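Local coordinates for putative cytoplasmic protein (Salmonella enterica subsp. enterica serovar Typhimurium, PDB 4IQN) that is of unknown function and belongs to a family of uncharacterised proteins, DUF5066, at residues 125-139 with 150-162. Sequence-based numbering, arbitrary orientation. Where two conformers were deposited one is given.
Sequences LIRIDHVGDQAIFIY and PIARMERNEFWLA
Gln134, the last loop residue before strand 135-139, bonds two side chains of 150-162 at once. Its OE1 takes a hydrogen bond from Arg153 NH1 (2.8 Å), which arrives from above the amide carbonyl plane although OE1 lies in the guanidinium plane. Its NE2 gives a nearly straight bond to Glu155 OE2 (3.1 Å), meeting that oxygen from above the carboxylate; the amide plane is turned 78° from the guanidinium and 86° from the carboxylate. NE2 also borders the edge of the Trp160 indole, and Arg153 CB lies over one face of that indole, toward its rim.

Arg153 runs extended beside Ile136, whose CD1 touches two flat groups set almost at right angles: it lies over one face of the guanidinium, toward its rim and 3.6 Å from NH1, and over the centre of the His130 ring. A water joins His130 NE2 to Arg153 NH1; beyond the segments, Glu163 forms a salt bridge with NH2 and Tyr169 bonds His130 ND1. Further along this face, Ile136 CG2 meets Ile151 CG2 at 3.7 Å.

The other face carries an aromatic cluster. Phe159, its CG anti to the backbone N (chi1 -178°), swings its ring across Ala152 toward strand 135-139. It lies near parallel to Phe137 but slid aside, CE2 to CE2 3.9 Å, while Tyr139 CE1 comes to its edge at CZ (3.8 Å). Met154 CB fits the rim of Phe137, and Leu161 CD2 packs on Tyr139, whose hydroxyl bonds Glu210.

Paired backbone bonds link Ala135 with Met154 and Phe137 with Ala152, and Tyr139 N bonds Pro150 O (2.9 Å). This is the central hairpin of a four-stranded antiparallel meander, continued to strand 158-161 by a type II' turn.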
loop_
_atom_site.group_PDB
_atom_site.type_symbol
_atom_site.label_atom_id
_atom_site.label_comp_id
_atom_site.label_asym_id
_atom_site.label_seq_id
_atom_site.Cartn_x
_atom_site.Cartn_y
_atom_site.Cartn_z
ATOM N N LEU A 125 -2.665 -7.203 1.177
ATOM C CA LEU A 125 -1.867 -5.985 1.015
ATOM C C LEU A 125 -1.739 -5.679 -0.454
ATOM O O LEU A 125 -1.611 -6.568 -1.261
ATOM C CB LEU A 125 -0.439 -6.153 1.581
ATOM C CG LEU A 125 -0.349 -6.554 3.044
ATOM C CD1 LEU A 125 1.070 -6.939 3.444
ATOM C CD2 LEU A 125 -0.857 -5.407 3.893
ATOM N N ILE A 126 -1.767 -4.392 -0.781
ATOM C CA ILE A 126 -1.386 -3.904 -2.088
ATOM C C ILE A 126 -0.143 -3.080 -1.897
ATOM O O ILE A 126 -0.158 -2.097 -1.119
ATOM C CB ILE A 126 -2.493 -3.047 -2.747
ATOM C CG1 ILE A 126 -3.753 -3.876 -3.066
ATOM C CG2 ILE A 126 -1.987 -2.405 -4.023
ATOM C CD1 ILE A 126 -4.878 -3.025 -3.648
ATOM N N ARG A 127 0.919 -3.424 -2.617
ATOM C CA ARG A 127 2.190 -2.692 -2.477
ATOM C C ARG A 127 2.111 -1.391 -3.234
ATOM O O ARG A 127 1.656 -1.353 -4.372
ATOM C CB ARG A 127 3.350 -3.525 -3.022
ATOM C CG ARG A 127 4.762 -2.985 -2.821
ATOM C CD ARG A 127 5.096 -2.806 -1.363
ATOM N NE ARG A 127 6.534 -2.907 -1.163
ATOM C CZ ARG A 127 7.388 -1.883 -1.160
ATOM N NH1 ARG A 127 6.980 -0.616 -1.309
ATOM N NH2 ARG A 127 8.662 -2.142 -0.962
ATOM N N ILE A 128 2.560 -0.317 -2.601
ATOM C CA ILE A 128 2.677 1.015 -3.233
ATOM C C ILE A 128 4.167 1.342 -3.345
ATOM O O ILE A 128 4.929 1.118 -2.399
ATOM C CB ILE A 128 1.984 2.084 -2.377
ATOM C CG1 ILE A 128 0.479 1.849 -2.319
ATOM C CG2 ILE A 128 2.299 3.530 -2.851
ATOM C CD1 ILE A 128 -0.272 2.052 -3.626
ATOM N N ASP A 129 4.583 1.865 -4.497
ATOM C CA ASP A 129 5.972 2.183 -4.737
ATOM C C ASP A 129 6.249 3.534 -4.069
ATOM O O ASP A 129 5.486 4.458 -4.217
ATOM C CB ASP A 129 6.249 2.216 -6.217
ATOM C CG ASP A 129 5.929 0.868 -6.879
ATOM O OD1 ASP A 129 6.710 -0.096 -6.632
ATOM O OD2 ASP A 129 4.893 0.767 -7.584
ATOM N N HIS A 130 7.332 3.599 -3.315
ATOM C CA HIS A 130 7.589 4.707 -2.407
ATOM C C HIS A 130 8.814 5.487 -2.853
ATOM O O HIS A 130 9.577 5.038 -3.707
ATOM C CB HIS A 130 7.772 4.162 -0.988
ATOM C CG HIS A 130 7.892 5.220 0.061
ATOM N ND1 HIS A 130 7.074 6.324 0.100
ATOM C CD2 HIS A 130 8.745 5.341 1.108
ATOM C CE1 HIS A 130 7.409 7.080 1.133
ATOM N NE2 HIS A 130 8.430 6.509 1.750
ATOM N N VAL A 131 8.946 6.691 -2.318
ATOM C CA VAL A 131 9.993 7.606 -2.720
ATOM C C VAL A 131 11.233 7.475 -1.844
ATOM O O VAL A 131 12.272 8.061 -2.163
ATOM C CB VAL A 131 9.476 9.055 -2.691
ATOM C CG1 VAL A 131 8.337 9.216 -3.688
ATOM C CG2 VAL A 131 9.017 9.465 -1.278
ATOM N N GLY A 132 11.129 6.697 -0.768
ATOM C CA GLY A 132 12.249 6.424 0.143
ATOM C C GLY A 132 12.414 4.938 0.426
ATOM O O GLY A 132 11.892 4.096 -0.298
ATOM N N ASP A 133 13.145 4.629 1.497
ATOM C CA ASP A 133 13.518 3.261 1.866
ATOM C C ASP A 133 12.344 2.463 2.428
ATOM O O ASP A 133 12.341 1.229 2.383
ATOM C CB ASP A 133 14.624 3.263 2.941
ATOM C CG ASP A 133 15.939 3.928 2.475
ATOM O OD1 ASP A 133 16.374 3.701 1.316
ATOM O OD2 ASP A 133 16.559 4.665 3.291
ATOM N N GLN A 134 11.363 3.128 3.008
ATOM C CA GLN A 134 10.262 2.377 3.625
ATOM C C GLN A 134 9.405 1.661 2.581
ATOM O O GLN A 134 9.335 2.081 1.411
ATOM C CB GLN A 134 9.365 3.253 4.474
ATOM C CG GLN A 134 10.056 3.773 5.705
ATOM C CD GLN A 134 9.163 4.530 6.665
ATOM O OE1 GLN A 134 7.956 4.686 6.475
ATOM N NE2 GLN A 134 9.785 5.035 7.717
ATOM N N ALA A 135 8.736 0.610 3.033
ATOM C CA ALA A 135 7.671 -0.033 2.229
ATOM C C ALA A 135 6.329 0.567 2.606
ATOM O O ALA A 135 6.063 0.828 3.800
ATOM C CB ALA A 135 7.673 -1.565 2.459
ATOM N N ILE A 136 5.444 0.745 1.612
ATOM C CA ILE A 136 4.154 1.332 1.818
ATOM C C ILE A 136 3.141 0.318 1.262
ATOM O O ILE A 136 3.392 -0.259 0.183
ATOM C CB ILE A 136 3.980 2.621 0.978
ATOM C CG1 ILE A 136 5.097 3.659 1.195
ATOM C CG2 ILE A 136 2.618 3.246 1.160
ATOM C CD1 ILE A 136 5.162 4.160 2.592
ATOM N N PHE A 137 2.027 0.112 1.981
ATOM C CA PHE A 137 1.006 -0.860 1.546
ATOM C C PHE A 137 -0.366 -0.261 1.777
ATOM O O PHE A 137 -0.600 0.491 2.720
ATOM C CB PHE A 137 1.051 -2.161 2.347
ATOM C CG PHE A 137 2.401 -2.761 2.511
ATOM C CD1 PHE A 137 2.896 -3.693 1.611
ATOM C CD2 PHE A 137 3.193 -2.429 3.598
ATOM C CE1 PHE A 137 4.146 -4.249 1.759
ATOM C CE2 PHE A 137 4.418 -2.996 3.766
ATOM C CZ PHE A 137 4.919 -3.897 2.852
ATOM N N ILE A 138 -1.299 -0.602 0.909
ATOM C CA ILE A 138 -2.666 -0.413 1.192
ATOM C C ILE A 138 -3.091 -1.648 1.981
ATOM O O ILE A 138 -2.837 -2.797 1.549
ATOM C CB ILE A 138 -3.515 -0.234 -0.090
ATOM C CG1 ILE A 138 -2.926 0.830 -1.025
ATOM C CG2 ILE A 138 -4.910 0.174 0.282
ATOM C CD1 ILE A 138 -3.734 0.965 -2.308
ATOM N N TYR A 139 -3.719 -1.402 3.120
ATOM C CA TYR A 139 -4.066 -2.452 4.093
ATOM C C TYR A 139 -5.508 -2.821 3.868
ATOM O O TYR A 139 -6.404 -2.054 4.221
ATOM C CB TYR A 139 -3.864 -1.905 5.526
ATOM C CG TYR A 139 -3.595 -2.942 6.573
ATOM C CD1 TYR A 139 -2.452 -3.740 6.519
ATOM C CD2 TYR A 139 -4.465 -3.128 7.648
ATOM C CE1 TYR A 139 -2.197 -4.715 7.502
ATOM C CE2 TYR A 139 -4.202 -4.106 8.634
ATOM C CZ TYR A 139 -3.074 -4.895 8.552
ATOM O OH TYR A 139 -2.810 -5.871 9.531
ATOM N N PRO A 150 -6.847 1.841 4.880
ATOM C CA PRO A 150 -5.667 2.494 5.497
ATOM C C PRO A 150 -4.370 2.229 4.738
ATOM O O PRO A 150 -4.290 1.315 3.905
ATOM C CB PRO A 150 -5.578 1.845 6.876
ATOM C CG PRO A 150 -6.825 1.077 7.065
ATOM C CD PRO A 150 -7.359 0.748 5.708
ATOM N N ILE A 151 -3.343 3.021 5.030
ATOM C CA ILE A 151 -1.991 2.755 4.598
ATOM C C ILE A 151 -1.205 2.150 5.765
ATOM O O ILE A 151 -1.367 2.569 6.917
ATOM C CB ILE A 151 -1.323 4.066 4.156
ATOM C CG1 ILE A 151 -2.035 4.582 2.890
ATOM C CG2 ILE A 151 0.184 3.909 3.931
ATOM C CD1 ILE A 151 -1.741 3.747 1.655
ATOM N N ALA A 152 -0.379 1.158 5.450
ATOM C CA ALA A 152 0.590 0.607 6.397
ATOM C C ALA A 152 1.987 0.915 5.890
ATOM O O ALA A 152 2.213 1.010 4.664
ATOM C CB ALA A 152 0.408 -0.872 6.543
ATOM N N ARG A 153 2.919 1.055 6.837
ATOM C CA ARG A 153 4.316 1.267 6.553
ATOM C C ARG A 153 5.173 0.183 7.189
ATOM O O ARG A 153 4.821 -0.358 8.247
ATOM C CB ARG A 153 4.784 2.662 7.060
ATOM C CG ARG A 153 4.274 3.797 6.229
ATOM C CD ARG A 153 4.643 5.134 6.820
ATOM N NE ARG A 153 4.293 6.242 5.964
ATOM C CZ ARG A 153 5.123 6.869 5.124
ATOM N NH1 ARG A 153 6.398 6.545 5.033
ATOM N NH2 ARG A 153 4.683 7.877 4.408
HETATM N N MSE A 154 6.298 -0.125 6.552
HETATM C CA MSE A 154 7.278 -1.047 7.116
HETATM C C MSE A 154 8.670 -0.496 6.940
HETATM O O MSE A 154 9.085 -0.105 5.857
HETATM C CB MSE A 154 7.106 -2.445 6.543
HETATM C CG MSE A 154 8.190 -3.403 7.001
HETATM SE SE MSE A 154 7.739 -5.134 6.276
HETATM C CE MSE A 154 8.611 -6.204 7.656
ATOM N N GLU A 155 9.417 -0.475 8.018
ATOM C CA GLU A 155 10.806 -0.039 7.982
ATOM C C GLU A 155 11.608 -0.985 8.817
ATOM O O GLU A 155 11.252 -1.236 9.960
ATOM C CB GLU A 155 10.956 1.357 8.554
ATOM C CG GLU A 155 12.351 1.910 8.275
ATOM C CD GLU A 155 12.596 3.182 9.024
ATOM O OE1 GLU A 155 12.660 3.148 10.291
ATOM O OE2 GLU A 155 12.726 4.208 8.325
ATOM N N ARG A 156 12.685 -1.503 8.250
ATOM C CA ARG A 156 13.438 -2.603 8.835
ATOM C C ARG A 156 12.465 -3.660 9.373
ATOM O O ARG A 156 11.690 -4.227 8.610
ATOM C CB ARG A 156 14.449 -2.084 9.853
ATOM C CG ARG A 156 15.532 -1.233 9.181
ATOM C CD ARG A 156 15.769 0.022 9.972
ATOM N NE ARG A 156 16.197 -0.292 11.324
ATOM C CZ ARG A 156 16.219 0.584 12.335
ATOM N NH1 ARG A 156 16.660 0.200 13.534
ATOM N NH2 ARG A 156 15.806 1.846 12.162
ATOM N N ASN A 157 12.496 -3.927 10.663
ATOM C CA ASN A 157 11.630 -4.933 11.236
ATOM C C ASN A 157 10.279 -4.474 11.721
ATOM O O ASN A 157 9.550 -5.285 12.274
ATOM C CB ASN A 157 12.331 -5.521 12.456
ATOM C CG ASN A 157 12.605 -4.463 13.511
ATOM O OD1 ASN A 157 13.248 -3.453 13.205
ATOM N ND2 ASN A 157 12.089 -4.657 14.736
ATOM N N GLU A 158 9.950 -3.194 11.531
ATOM C CA GLU A 158 8.738 -2.600 12.114
ATOM C C GLU A 158 7.627 -2.471 11.051
ATOM O O GLU A 158 7.899 -2.146 9.895
ATOM C CB GLU A 158 9.034 -1.201 12.696
ATOM C CG GLU A 158 10.055 -1.146 13.835
ATOM C CD GLU A 158 9.459 -1.461 15.192
ATOM O OE1 GLU A 158 8.224 -1.568 15.319
ATOM O OE2 GLU A 158 10.236 -1.606 16.151
ATOM N N PHE A 159 6.393 -2.722 11.462
ATOM C CA PHE A 159 5.232 -2.625 10.552
ATOM C C PHE A 159 4.114 -1.940 11.311
ATOM O O PHE A 159 3.811 -2.353 12.419
ATOM C CB PHE A 159 4.807 -4.058 10.146
ATOM C CG PHE A 159 3.654 -4.117 9.174
ATOM C CD1 PHE A 159 2.378 -3.788 9.572
ATOM C CD2 PHE A 159 3.860 -4.547 7.873
ATOM C CE1 PHE A 159 1.314 -3.840 8.683
ATOM C CE2 PHE A 159 2.812 -4.597 6.981
ATOM C CZ PHE A 159 1.539 -4.247 7.383
ATOM N N TRP A 160 3.537 -0.872 10.767
ATOM C CA TRP A 160 2.495 -0.114 11.457
ATOM C C TRP A 160 1.493 0.575 10.534
ATOM O O TRP A 160 1.804 0.877 9.401
ATOM C CB TRP A 160 3.122 0.966 12.377
ATOM C CG TRP A 160 3.826 2.087 11.659
ATOM C CD1 TRP A 160 3.335 3.350 11.436
ATOM C CD2 TRP A 160 5.170 2.092 11.147
ATOM N NE1 TRP A 160 4.273 4.114 10.797
ATOM C CE2 TRP A 160 5.400 3.378 10.596
ATOM C CE3 TRP A 160 6.179 1.132 11.049
ATOM C CZ2 TRP A 160 6.575 3.717 9.961
ATOM C CZ3 TRP A 160 7.381 1.484 10.436
ATOM C CH2 TRP A 160 7.568 2.778 9.917
ATOM N N LEU A 161 0.300 0.826 11.050
ATOM C CA LEU A 161 -0.702 1.631 10.338
ATOM C C LEU A 161 -0.308 3.096 10.427
ATOM O O LEU A 161 0.022 3.613 11.505
ATOM C CB LEU A 161 -2.080 1.470 10.884
ATOM C CG LEU A 161 -3.062 0.511 10.272
ATOM C CD1 LEU A 161 -4.420 1.143 10.516
ATOM C CD2 LEU A 161 -2.872 0.125 8.823
ATOM N N ALA A 162 -0.339 3.734 9.287
ATOM C CA ALA A 162 0.177 5.076 9.139
ATOM C C ALA A 162 -0.924 6.045 8.600
ATOM O O ALA A 162 -1.911 6.315 9.322
ATOM C CB ALA A 162 1.440 5.013 8.316
HETATM O O HOH W 1 8.177 8.409 3.780
#